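Local coordinates for protein endoglucanase (Cryptopygus antarcticus, PDB 5H4U) that hydrolyses internal beta-1,4-glucosidic linkages in cellulose, lichenan and cereal beta-glucans, releasing mainly short cello-oligosaccharides, at residues G144-G147 / I148-C152; L179-S182 / L183-G186; T114-S117 / G118-M121; N188-F191 / G192-N196; V207-T211 / I212-K216. All coordinates share one frame; numbering follows the deposited sequence.

Contact 1 (G144-G147 / I148-C152); sequences GGVG and IFNGC
Val146 turns its isopropyl group into the curve formed by Phe149, Asn150 and Cys152, and carries most of this local contact. Its two methyl groups divide the work. CG1, anti to the carbonyl carbon (chi1 -72°), runs beside the Asn150 amide, 3.5 Å from OD1, and reaches on to Cys152 SG at 4.2 Å. CG2 lies 3.7 Å from Phe149 O. Gly147 takes the chain round the bend with a positive phi of 84°; a beta carbon there would be pressed against the carbonyl oxygen of Val146 and against Ile148 N. A water spans the inside of the bend, accepting from Phe149 N at 2.9 Å and lying against Val146 O. The bend belongs to the loop that leads from strand 135-140 of the double-psi beta-barrel to helix 152-156, and an Asx turn finishes it: Asn150 OD1 accepts from Cys152 N (2.7 Å) just as Gly151 takes the N-cap position, the donor approaching from above the carbonyl plane. On the outer side of the loop, Ile148 lays CG2 over the centre of the Phe149 ring, 3.6 Å above its plane. Arg166 binds the carbonyls of Gly147 and Ile148, and Cys152 is disulfide-bonded to Cys30. The side chain of Phe149 packs about 4 Å from that of Asp29, the probable nucleophile.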
loop_
_atom_site.group_PDB
_atom_site.type_symbol
_atom_site.label_atom_id
_atom_site.label_comp_id
_atom_site.label_asym_id
_atom_site.label_seq_id
_atom_site.Cartn_x
_atom_site.Cartn_y
_atom_site.Cartn_z
ATOM N N GLY A 144 -2.995 2.355 -9.792
ATOM C CA GLY A 144 -2.693 3.744 -9.527
ATOM C C GLY A 144 -1.333 4.237 -9.966
ATOM O O GLY A 144 -0.994 5.382 -9.654
ATOM N N GLY A 145 -0.566 3.457 -10.713
ATOM C CA GLY A 145 0.766 3.865 -11.150
ATOM C C GLY A 145 1.891 3.149 -10.416
ATOM O O GLY A 145 1.809 2.883 -9.211
ATOM N N VAL A 146 2.965 2.843 -11.145
ATOM C CA VAL A 146 4.102 2.148 -10.534
ATOM C C VAL A 146 5.061 3.115 -9.866
ATOM O O VAL A 146 5.674 2.796 -8.846
ATOM C CB VAL A 146 4.823 1.289 -11.585
ATOM C CG1 VAL A 146 3.989 0.087 -11.947
ATOM C CG2 VAL A 146 5.113 2.116 -12.815
ATOM N N GLY A 147 5.261 4.293 -10.418
ATOM C CA GLY A 147 6.152 5.210 -9.752
ATOM C C GLY A 147 7.603 4.935 -10.108
ATOM O O GLY A 147 7.923 4.409 -11.172
ATOM N N ILE A 148 8.485 5.252 -9.161
ATOM C CA ILE A 148 9.922 5.073 -9.360
ATOM C C ILE A 148 10.245 3.635 -9.760
ATOM O O ILE A 148 11.021 3.398 -10.693
ATOM C CB ILE A 148 10.680 5.517 -8.092
ATOM C CG1 ILE A 148 10.694 7.043 -8.007
ATOM C CG2 ILE A 148 12.105 4.975 -8.057
ATOM C CD1 ILE A 148 11.123 7.560 -6.667
ATOM N N PHE A 149 9.639 2.659 -9.093
ATOM C CA PHE A 149 9.905 1.249 -9.340
ATOM C C PHE A 149 8.749 0.598 -10.101
ATOM O O PHE A 149 7.671 1.168 -10.244
ATOM C CB PHE A 149 10.157 0.499 -8.023
ATOM C CG PHE A 149 11.207 1.133 -7.139
ATOM C CD1 PHE A 149 12.548 0.825 -7.297
ATOM C CD2 PHE A 149 10.846 2.018 -6.143
ATOM C CE1 PHE A 149 13.509 1.403 -6.470
ATOM C CE2 PHE A 149 11.797 2.598 -5.332
ATOM C CZ PHE A 149 13.126 2.300 -5.493
ATOM N N ASN A 150 9.005 -0.620 -10.602
ATOM C CA ASN A 150 8.004 -1.396 -11.339
ATOM C C ASN A 150 8.408 -2.872 -11.335
ATOM O O ASN A 150 9.217 -3.286 -12.162
ATOM C CB ASN A 150 7.844 -0.897 -12.767
ATOM C CG ASN A 150 6.837 -1.746 -13.582
ATOM O OD1 ASN A 150 6.024 -2.495 -13.026
ATOM N ND2 ASN A 150 6.889 -1.616 -14.897
ATOM N N GLY A 151 7.833 -3.658 -10.439
ATOM C CA GLY A 151 7.970 -5.085 -10.629
ATOM C C GLY A 151 6.742 -5.733 -11.230
ATOM O O GLY A 151 6.633 -6.966 -11.243
ATOM N N CYS A 152 5.850 -4.913 -11.795
ATOM C CA CYS A 152 4.590 -5.425 -12.310
ATOM C C CYS A 152 4.750 -6.051 -13.687
ATOM O O CYS A 152 3.965 -6.934 -14.057
ATOM C CB CYS A 152 3.541 -4.311 -12.358
ATOM S SG CYS A 152 2.951 -3.743 -10.732
HETATM O O HOH W 1 7.441 2.573 -7.141
#

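Contact 2 (L179-S182 / L183-G186)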
loop_
_atom_site.group_PDB
_atom_site.type_symbol
_atom_site.label_atom_id
_atom_site.label_comp_id
_atom_site.label_asym_id
_atom_site.label_seq_id
_atom_site.Cartn_x
_atom_site.Cartn_y
_atom_site.Cartn_z
ATOM N N LEU A 179 -5.968 -4.933 -15.988
ATOM C CA LEU A 179 -5.240 -5.452 -14.856
ATOM C C LEU A 179 -5.504 -6.931 -14.669
ATOM O O LEU A 179 -6.460 -7.484 -15.223
ATOM C CB LEU A 179 -5.638 -4.696 -13.595
ATOM C CG LEU A 179 -4.674 -3.535 -13.411
ATOM C CD1 LEU A 179 -4.909 -2.399 -14.418
ATOM C CD2 LEU A 179 -4.661 -3.067 -11.966
ATOM N N PRO A 180 -4.620 -7.625 -13.967
ATOM C CA PRO A 180 -4.878 -9.026 -13.661
ATOM C C PRO A 180 -6.186 -9.125 -12.911
ATOM O O PRO A 180 -6.540 -8.233 -12.142
ATOM C CB PRO A 180 -3.696 -9.405 -12.756
ATOM C CG PRO A 180 -2.633 -8.459 -13.160
ATOM C CD PRO A 180 -3.363 -7.177 -13.349
ATOM N N THR A 181 -6.891 -10.236 -13.108
ATOM C CA THR A 181 -8.164 -10.413 -12.417
ATOM C C THR A 181 -7.982 -10.302 -10.908
ATOM O O THR A 181 -8.796 -9.667 -10.233
ATOM C CB THR A 181 -8.780 -11.752 -12.803
ATOM O OG1 THR A 181 -7.752 -12.752 -12.807
ATOM C CG2 THR A 181 -9.381 -11.662 -14.187
ATOM N N SER A 182 -6.887 -10.881 -10.382
ATOM C CA SER A 182 -6.580 -10.918 -8.950
ATOM C C SER A 182 -6.465 -9.551 -8.307
ATOM O O SER A 182 -6.480 -9.475 -7.077
ATOM C CB SER A 182 -5.245 -11.623 -8.696
ATOM O OG SER A 182 -5.372 -13.031 -8.645
ATOM N N LEU A 183 -6.306 -8.485 -9.091
ATOM C CA LEU A 183 -6.163 -7.136 -8.548
ATOM C C LEU A 183 -7.368 -6.265 -8.855
ATOM O O LEU A 183 -7.421 -5.102 -8.424
ATOM C CB LEU A 183 -4.891 -6.459 -9.073
ATOM C CG LEU A 183 -3.581 -7.172 -8.760
ATOM C CD1 LEU A 183 -2.484 -6.471 -9.489
ATOM C CD2 LEU A 183 -3.282 -7.200 -7.262
ATOM N N ARG A 184 -8.346 -6.805 -9.575
ATOM C CA ARG A 184 -9.408 -5.971 -10.094
ATOM C C ARG A 184 -10.282 -5.423 -8.974
ATOM O O ARG A 184 -10.922 -4.378 -9.154
ATOM C CB ARG A 184 -10.203 -6.755 -11.125
ATOM C CG ARG A 184 -9.619 -6.597 -12.536
ATOM C CD ARG A 184 -10.091 -7.733 -13.406
ATOM N NE ARG A 184 -9.159 -8.085 -14.472
ATOM C CZ ARG A 184 -9.514 -8.768 -15.559
ATOM N NH1 ARG A 184 -10.777 -9.166 -15.714
ATOM N NH2 ARG A 184 -8.619 -9.056 -16.484
ATOM N N ALA A 185 -10.413 -6.145 -7.859
ATOM C CA ALA A 185 -11.123 -5.561 -6.730
ATOM C C ALA A 185 -10.473 -4.245 -6.328
ATOM O O ALA A 185 -11.125 -3.192 -6.313
ATOM C CB ALA A 185 -11.173 -6.533 -5.542
ATOM N N GLY A 186 -9.168 -4.277 -6.061
ATOM C CA GLY A 186 -8.501 -3.080 -5.576
ATOM C C GLY A 186 -8.613 -1.952 -6.568
ATOM O O GLY A 186 -9.011 -0.835 -6.223
#
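Leu183 closes the turn over Pro180: its N-H bonds to Pro180 O at 3.1 Å, and its CD1 methyl rests against the proline ring, 4.0 Å from CD. Leu179 CD2 comes up to the beta carbon of the same leucine at the looser distance of 4.5 Å. Arg184 follows with a nearly straight bond from its backbone N to Thr181 O (3.0 Å, 166°), while its extended side chain runs back past the alpha carbon of Thr181 to Leu179. There NE and NH2 both grip one atom, Leu179 O, side-on, at 2.9 Å from NE and 3.0 Å from NH2. The oxygen sits in the guanidinium plane; NH2 meets it nearly along the C=O axis, whereas NE stands well above the carbonyl plane. Thr181 CG2 lies over the centre of one guanidinium face, so the group is held both at its edge and on a face. With Arg184, Ala185 and Gly186 the chain enters helix 184-191, whose first turn is thus tied back to the loop before it. Leu183, Pro180 and Ser182 all pack on Trp156 of helix 152-156, and Leu179 and Pro180 rest on Trp163 in the loop that follows that helix.

Contact 3 (T114-S117 / G118-M121); sequences TAIS and GQKM
Two overlapping beta turns, a type I from Thr114 to Ser117 and a type II from Ile116 to Gln119, reverse the chain here, the second closed by a bond from Gln119 N to Ile116 O (3.0 Å). Gly118 occupies the third position of the type II turn with phi 94°, where a beta carbon would run into the carbonyl oxygen of Ser117. The first turn is closed by Ser117 N on Thr114 O at 3.1 Å, and Thr114 reinforces it with its side chain: OG1 accepts from Ile116 N in an almost straight bond (3.0 Å, 170°), an ST turn. Across the second turn, the side chains of Ile116 and Gln119 meet at about a right angle. With CG beside the backbone N (chi1 -58°) and the chain extended beyond it, Gln119 carries its amide back against Ile116, CD lying 3.5 Å from Ile116 CB. The CG2 branch of Ile116 flanks the same amide, 3.9 Å from CD, while the aliphatic part of the glutamine passes close to Ile116 O. The turns end a beta-hairpin formed by strands 106-111 and 120-128. Gly118 and Gln119 still bond through their backbones to Phe111, and Ile116 packs on its side chain. Gln119 also touches Trp193 and Lys195 of the loop between helix 184-191 and strand 201-207, Ile116 shares the contact with Lys195, and the Lys120 backbone pairs with Gly86 of strand 85-94.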
loop_
_atom_site.group_PDB
_atom_site.type_symbol
_atom_site.label_atom_id
_atom_site.label_comp_id
_atom_site.label_asym_id
_atom_site.label_seq_id
_atom_site.Cartn_x
_atom_site.Cartn_y
_atom_site.Cartn_z
ATOM N N THR A 114 -10.990 15.971 -0.889
ATOM C CA THR A 114 -11.519 15.788 -2.244
ATOM C C THR A 114 -12.999 15.453 -2.223
ATOM O O THR A 114 -13.730 15.839 -1.313
ATOM C CB THR A 114 -10.805 14.685 -3.019
ATOM O OG1 THR A 114 -11.026 13.428 -2.369
ATOM C CG2 THR A 114 -9.298 14.992 -3.170
ATOM N N ALA A 115 -13.460 14.764 -3.249
ATOM C CA ALA A 115 -14.807 14.233 -3.178
ATOM C C ALA A 115 -14.951 13.219 -2.045
ATOM O O ALA A 115 -16.079 12.896 -1.670
ATOM C CB ALA A 115 -15.198 13.616 -4.518
ATOM N N ILE A 116 -13.847 12.687 -1.517
ATOM C CA ILE A 116 -13.893 11.750 -0.392
ATOM C C ILE A 116 -13.585 12.449 0.937
ATOM O O ILE A 116 -13.252 11.786 1.922
ATOM C CB ILE A 116 -12.970 10.541 -0.612
ATOM C CG1 ILE A 116 -11.505 10.956 -0.616
ATOM C CG2 ILE A 116 -13.298 9.883 -1.913
ATOM C CD1 ILE A 116 -10.542 9.809 -0.770
ATOM N N SER A 117 -13.657 13.782 0.963
ATOM C CA SER A 117 -13.489 14.559 2.191
ATOM C C SER A 117 -14.465 14.104 3.267
ATOM O O SER A 117 -15.658 13.936 3.003
ATOM C CB SER A 117 -13.694 16.041 1.903
ATOM O OG SER A 117 -13.354 16.826 3.029
ATOM N N GLY A 118 -13.952 13.885 4.473
ATOM C CA GLY A 118 -14.750 13.384 5.559
ATOM C C GLY A 118 -14.701 11.886 5.728
ATOM O O GLY A 118 -15.042 11.385 6.809
ATOM N N GLN A 119 -14.304 11.158 4.685
ATOM C CA GLN A 119 -14.232 9.712 4.745
ATOM C C GLN A 119 -12.981 9.266 5.493
ATOM O O GLN A 119 -11.995 9.997 5.622
ATOM C CB GLN A 119 -14.258 9.092 3.339
ATOM C CG GLN A 119 -15.481 9.437 2.508
ATOM C CD GLN A 119 -15.488 8.753 1.138
ATOM O OE1 GLN A 119 -14.930 7.667 0.971
ATOM N NE2 GLN A 119 -16.128 9.386 0.153
ATOM N N LYS A 120 -13.057 8.056 6.022
ATOM C CA LYS A 120 -12.085 7.525 6.952
ATOM C C LYS A 120 -11.444 6.296 6.336
ATOM O O LYS A 120 -12.144 5.356 5.942
ATOM C CB LYS A 120 -12.730 7.136 8.273
ATOM C CG LYS A 120 -13.118 8.235 9.209
ATOM C CD LYS A 120 -12.793 7.732 10.618
ATOM C CE LYS A 120 -13.814 8.130 11.681
ATOM N NZ LYS A 120 -14.219 6.931 12.494
ATOM N N MET A 121 -10.121 6.278 6.282
ATOM C CA MET A 121 -9.429 5.086 5.828
ATOM C C MET A 121 -8.360 4.704 6.837
ATOM O O MET A 121 -7.631 5.563 7.346
ATOM C CB MET A 121 -8.796 5.287 4.467
ATOM C CG MET A 121 -8.161 4.031 3.945
ATOM S SD MET A 121 -7.273 4.305 2.407
ATOM C CE MET A 121 -6.923 2.600 1.941
#

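Contact 4 (N188-F191 / G192-N196); sequences NWRF and GWFKN
Trp189, Trp193 and Phe194 form an aromatic cluster where the chain leaves helix 184-191 of the double-psi beta-barrel enzyme. With CG anti to the backbone N in both (chi1 -178° and -177°), the two indoles lie side by side and point the same way; their six-membered rings are almost parallel (13°) but slid apart, with CZ2 of Trp189 3.6 Å from CE3 of Trp193. The Phe194 ring is also displaced from the Trp189 indole, its plane more tilted. Its CB, however, makes a CH-pi contact over the indole face, 4.0 Å from the six-membered centroid, and Trp193 CB lies above that same face. The second group is polar. Arg190 runs alongside Asn196, whose OD1 takes NH2 at 2.8 Å and, weakly, NE, while Phe191 CZ sits over the centre of a guanidinium face. NH1 bonds to Ile170 O. A leucine in place of Arg190 would probably leave Asn196 OD1 and the Ile170 carbonyl without these donors and let the asparagine amide turn. Trp189 O accepts from Phe194 N (3.1 Å) and, from above its carbonyl plane, from Gly192 N. Arg190 O takes Asn196 N in its carbonyl plane while lying at the edge of the Phe194 ring, 3.5 Å from CD2.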
loop_
_atom_site.group_PDB
_atom_site.type_symbol
_atom_site.label_atom_id
_atom_site.label_comp_id
_atom_site.label_asym_id
_atom_site.label_seq_id
_atom_site.Cartn_x
_atom_site.Cartn_y
_atom_site.Cartn_z
ATOM N N ASN A 188 -10.936 -1.455 -8.716
ATOM C CA ASN A 188 -12.289 -0.903 -8.704
ATOM C C ASN A 188 -12.541 -0.046 -7.472
ATOM O O ASN A 188 -13.222 0.989 -7.551
ATOM C CB ASN A 188 -13.312 -2.030 -8.838
ATOM C CG ASN A 188 -13.502 -2.451 -10.296
ATOM O OD1 ASN A 188 -13.676 -1.604 -11.182
ATOM N ND2 ASN A 188 -13.369 -3.739 -10.565
ATOM N N TRP A 189 -11.996 -0.458 -6.328
ATOM C CA TRP A 189 -12.110 0.333 -5.109
ATOM C C TRP A 189 -11.693 1.783 -5.336
ATOM O O TRP A 189 -12.292 2.707 -4.777
ATOM C CB TRP A 189 -11.258 -0.332 -4.044
ATOM C CG TRP A 189 -11.239 0.267 -2.696
ATOM C CD1 TRP A 189 -11.988 -0.101 -1.622
ATOM C CD2 TRP A 189 -10.345 1.295 -2.241
ATOM N NE1 TRP A 189 -11.634 0.659 -0.534
ATOM C CE2 TRP A 189 -10.627 1.519 -0.889
ATOM C CE3 TRP A 189 -9.348 2.055 -2.859
ATOM C CZ2 TRP A 189 -9.952 2.473 -0.141
ATOM C CZ3 TRP A 189 -8.684 2.995 -2.120
ATOM C CH2 TRP A 189 -8.988 3.204 -0.776
ATOM N N ARG A 190 -10.700 2.005 -6.195
ATOM C CA ARG A 190 -10.225 3.360 -6.428
ATOM C C ARG A 190 -11.300 4.249 -7.065
ATOM O O ARG A 190 -11.327 5.467 -6.825
ATOM C CB ARG A 190 -8.972 3.306 -7.296
ATOM C CG ARG A 190 -8.458 4.643 -7.733
ATOM C CD ARG A 190 -7.568 4.488 -8.924
ATOM N NE ARG A 190 -7.366 5.762 -9.591
ATOM C CZ ARG A 190 -6.678 5.915 -10.712
ATOM N NH1 ARG A 190 -6.099 4.880 -11.301
ATOM N NH2 ARG A 190 -6.582 7.112 -11.244
ATOM N N PHE A 191 -12.191 3.666 -7.868
ATOM C CA PHE A 191 -13.227 4.433 -8.530
ATOM C C PHE A 191 -14.569 4.382 -7.828
ATOM O O PHE A 191 -15.461 5.160 -8.186
ATOM C CB PHE A 191 -13.398 3.954 -9.970
ATOM C CG PHE A 191 -12.189 4.143 -10.798
ATOM C CD1 PHE A 191 -11.894 5.400 -11.283
ATOM C CD2 PHE A 191 -11.334 3.096 -11.072
ATOM C CE1 PHE A 191 -10.783 5.618 -12.037
ATOM C CE2 PHE A 191 -10.209 3.314 -11.833
ATOM C CZ PHE A 191 -9.935 4.580 -12.316
ATOM N N GLY A 192 -14.730 3.517 -6.827
ATOM C CA GLY A 192 -15.999 3.464 -6.132
ATOM C C GLY A 192 -15.960 4.171 -4.795
ATOM O O GLY A 192 -16.342 5.341 -4.697
ATOM N N TRP A 193 -15.399 3.512 -3.780
ATOM C CA TRP A 193 -15.334 4.119 -2.456
ATOM C C TRP A 193 -14.376 5.297 -2.442
ATOM O O TRP A 193 -14.637 6.317 -1.790
ATOM C CB TRP A 193 -14.888 3.067 -1.445
ATOM C CG TRP A 193 -14.823 3.503 0.007
ATOM C CD1 TRP A 193 -15.727 3.201 0.984
ATOM C CD2 TRP A 193 -13.790 4.270 0.652
ATOM N NE1 TRP A 193 -15.333 3.730 2.184
ATOM C CE2 TRP A 193 -14.154 4.401 2.010
ATOM C CE3 TRP A 193 -12.606 4.869 0.211
ATOM C CZ2 TRP A 193 -13.382 5.104 2.931
ATOM C CZ3 TRP A 193 -11.850 5.576 1.116
ATOM C CH2 TRP A 193 -12.236 5.682 2.469
ATOM N N PHE A 194 -13.259 5.168 -3.162
ATOM C CA PHE A 194 -12.201 6.164 -3.225
ATOM C C PHE A 194 -12.509 7.282 -4.210
ATOM O O PHE A 194 -11.867 8.327 -4.160
ATOM C CB PHE A 194 -10.903 5.445 -3.599
ATOM C CG PHE A 194 -9.652 6.257 -3.427
ATOM C CD1 PHE A 194 -9.061 6.407 -2.174
ATOM C CD2 PHE A 194 -9.046 6.843 -4.520
ATOM C CE1 PHE A 194 -7.892 7.125 -2.021
ATOM C CE2 PHE A 194 -7.886 7.574 -4.361
ATOM C CZ PHE A 194 -7.303 7.706 -3.100
ATOM N N LYS A 195 -13.466 7.072 -5.116
ATOM C CA LYS A 195 -14.018 8.104 -6.003
ATOM C C LYS A 195 -12.986 8.691 -6.943
ATOM O O LYS A 195 -13.154 9.816 -7.412
ATOM C CB LYS A 195 -14.684 9.226 -5.215
ATOM C CG LYS A 195 -16.055 8.859 -4.749
ATOM C CD LYS A 195 -16.691 9.939 -3.901
ATOM C CE LYS A 195 -17.806 9.362 -3.077
ATOM N NZ LYS A 195 -18.371 10.377 -2.199
ATOM N N ASN A 196 -11.935 7.932 -7.245
ATOM C CA ASN A 196 -10.809 8.398 -8.052
ATOM C C ASN A 196 -10.295 9.763 -7.594
ATOM O O ASN A 196 -9.764 10.544 -8.383
ATOM C CB ASN A 196 -11.210 8.411 -9.522
ATOM C CG ASN A 196 -10.032 8.561 -10.448
ATOM O OD1 ASN A 196 -8.891 8.209 -10.101
ATOM N ND2 ASN A 196 -10.301 9.043 -11.653
#

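Contact 5 (V207-T211 / I212-K216)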
loop_
_atom_site.group_PDB
_atom_site.type_symbol
_atom_site.label_atom_id
_atom_site.label_comp_id
_atom_site.label_asym_id
_atom_site.label_seq_id
_atom_site.Cartn_x
_atom_site.Cartn_y
_atom_site.Cartn_z
ATOM N N VAL A 207 -3.077 4.375 15.334
ATOM C CA VAL A 207 -4.001 3.511 16.057
ATOM C C VAL A 207 -3.344 2.142 16.167
ATOM O O VAL A 207 -2.443 1.803 15.404
ATOM C CB VAL A 207 -5.407 3.409 15.394
ATOM C CG1 VAL A 207 -6.021 4.792 15.202
ATOM C CG2 VAL A 207 -5.312 2.675 14.071
ATOM N N ARG A 208 -3.789 1.362 17.139
ATOM C CA ARG A 208 -3.360 -0.024 17.224
ATOM C C ARG A 208 -3.959 -0.809 16.056
ATOM O O ARG A 208 -5.138 -0.645 15.723
ATOM C CB ARG A 208 -3.775 -0.633 18.560
ATOM C CG ARG A 208 -3.147 -1.971 18.822
ATOM C CD ARG A 208 -3.193 -2.347 20.282
ATOM N NE ARG A 208 -2.181 -3.359 20.571
ATOM C CZ ARG A 208 -0.978 -3.124 21.103
ATOM N NH1 ARG A 208 -0.596 -1.903 21.473
ATOM N NH2 ARG A 208 -0.151 -4.134 21.283
ATOM N N CYS A 209 -3.128 -1.610 15.398
ATOM C CA CYS A 209 -3.514 -2.171 14.114
ATOM C C CYS A 209 -4.712 -3.109 14.273
ATOM O O CYS A 209 -4.675 -4.026 15.101
ATOM C CB CYS A 209 -2.326 -2.905 13.492
ATOM S SG CYS A 209 -1.134 -1.858 12.535
ATOM N N PRO A 210 -5.782 -2.922 13.507
ATOM C CA PRO A 210 -6.919 -3.845 13.605
ATOM C C PRO A 210 -6.566 -5.213 13.040
ATOM O O PRO A 210 -5.717 -5.344 12.159
ATOM C CB PRO A 210 -8.001 -3.166 12.767
ATOM C CG PRO A 210 -7.226 -2.343 11.756
ATOM C CD PRO A 210 -5.952 -1.923 12.431
ATOM N N THR A 211 -7.236 -6.243 13.560
ATOM C CA THR A 211 -6.986 -7.589 13.059
ATOM C C THR A 211 -7.435 -7.762 11.621
ATOM O O THR A 211 -6.966 -8.683 10.953
ATOM C CB THR A 211 -7.694 -8.656 13.893
ATOM O OG1 THR A 211 -9.110 -8.459 13.808
ATOM C CG2 THR A 211 -7.251 -8.599 15.344
ATOM N N ILE A 212 -8.343 -6.923 11.121
ATOM C CA ILE A 212 -8.726 -7.121 9.733
ATOM C C ILE A 212 -7.598 -6.747 8.780
ATOM O O ILE A 212 -7.588 -7.204 7.635
ATOM C CB ILE A 212 -10.049 -6.408 9.388
ATOM C CG1 ILE A 212 -10.612 -7.043 8.113
ATOM C CG2 ILE A 212 -9.910 -4.894 9.341
ATOM C CD1 ILE A 212 -11.975 -6.637 7.750
ATOM N N LEU A 213 -6.632 -5.952 9.227
ATOM C CA LEU A 213 -5.422 -5.701 8.455
ATOM C C LEU A 213 -4.307 -6.686 8.824
ATOM O O LEU A 213 -3.712 -7.320 7.948
ATOM C CB LEU A 213 -4.969 -4.247 8.675
ATOM C CG LEU A 213 -5.765 -3.168 7.930
ATOM C CD1 LEU A 213 -5.376 -1.757 8.375
ATOM C CD2 LEU A 213 -5.613 -3.310 6.413
ATOM N N THR A 214 -4.033 -6.850 10.120
ATOM C CA THR A 214 -2.908 -7.683 10.545
ATOM C C THR A 214 -3.127 -9.163 10.278
ATOM O O THR A 214 -2.153 -9.915 10.212
ATOM C CB THR A 214 -2.604 -7.501 12.034
ATOM O OG1 THR A 214 -3.595 -8.173 12.818
ATOM C CG2 THR A 214 -2.588 -6.048 12.395
ATOM N N GLN A 215 -4.362 -9.612 10.135
ATOM C CA GLN A 215 -4.552 -10.998 9.734
ATOM C C GLN A 215 -4.188 -11.199 8.268
ATOM O O GLN A 215 -3.888 -12.325 7.861
ATOM C CB GLN A 215 -5.990 -11.428 10.054
ATOM C CG GLN A 215 -6.605 -12.488 9.175
ATOM C CD GLN A 215 -7.779 -11.929 8.368
ATOM O OE1 GLN A 215 -8.740 -11.386 8.943
ATOM N NE2 GLN A 215 -7.705 -12.045 7.028
ATOM N N LYS A 216 -4.159 -10.121 7.483
ATOM C CA LYS A 216 -3.683 -10.181 6.109
ATOM C C LYS A 216 -2.166 -10.047 6.039
ATOM O O LYS A 216 -1.492 -10.876 5.415
ATOM C CB LYS A 216 -4.351 -9.081 5.294
ATOM C CG LYS A 216 -5.741 -9.414 4.827
ATOM C CD LYS A 216 -6.542 -8.167 4.567
ATOM C CE LYS A 216 -7.974 -8.532 4.334
ATOM N NZ LYS A 216 -8.598 -8.889 5.633
HETATM O O HOH W 2 -3.659 -6.809 15.394
#
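Thr214 turns back from the first turn of helix 211-217 to meet Cys209 and Pro210. With chi1 at 75°, its OG1 stands between the backbone N and the carbonyl carbon, and CG2 swings beside the backbone N, where it touches Cys209 CB at 3.3 Å and lies close to Pro210 O. OG1 faces the alpha carbon of Thr211 and shares a water with Cys209 O, 2.9 Å from OG1; the water donates to the carbonyl. An alanine at Thr214 would probably leave that water held less firmly at Cys209 O and open a gap beside the cysteine CB. Pro210 is the N-cap residue, and its carbonyl receives two N-H groups of the new helix: Thr214 N, almost straight (3.0 Å, 176°) and in the carbonyl plane, and Leu213 N from well above it. The proline ring and Leu213 lie side by side, pointing the same way, with CG 3.9 Å from Leu213 CD1; Ile212 CG2 comes more loosely to the ring at CB. Lys216 bends at its last torsion (chi4 75°), curling NZ back to Ile212 O (2.8 Å) in the plane of that carbonyl. The loop before the helix is fixed by the disulfide of Cys209 to Cys106, while Ile212 and Leu213 pack on Phe80 of strand 80-82 and Leu213 reaches Phe89 of strand 85-94.

From the N terminus the order is contact 3, contact 1, contact 2, contact 4 and contact 5, all in series; each is local to one continuous stretch, and none nests in or crosses another. Contact 3 ends the hairpin between strands 106-111 and 120-128, and contact 1 bends the loop between strand 135-140 and helix 152-156. Contacts 2 and 4 mark the start and the exit of helix 184-191. Contact 5 begins helix 211-217 after strand 201-207. Contact 4 joins its neighbours: Phe194 O meets Ile116 CG2 of contact 3, and Arg190 NH1 lies 4.0 Å from Gly144 CA of contact 1. Contacts 1 and 5 lie on opposite sides of the chain's centre.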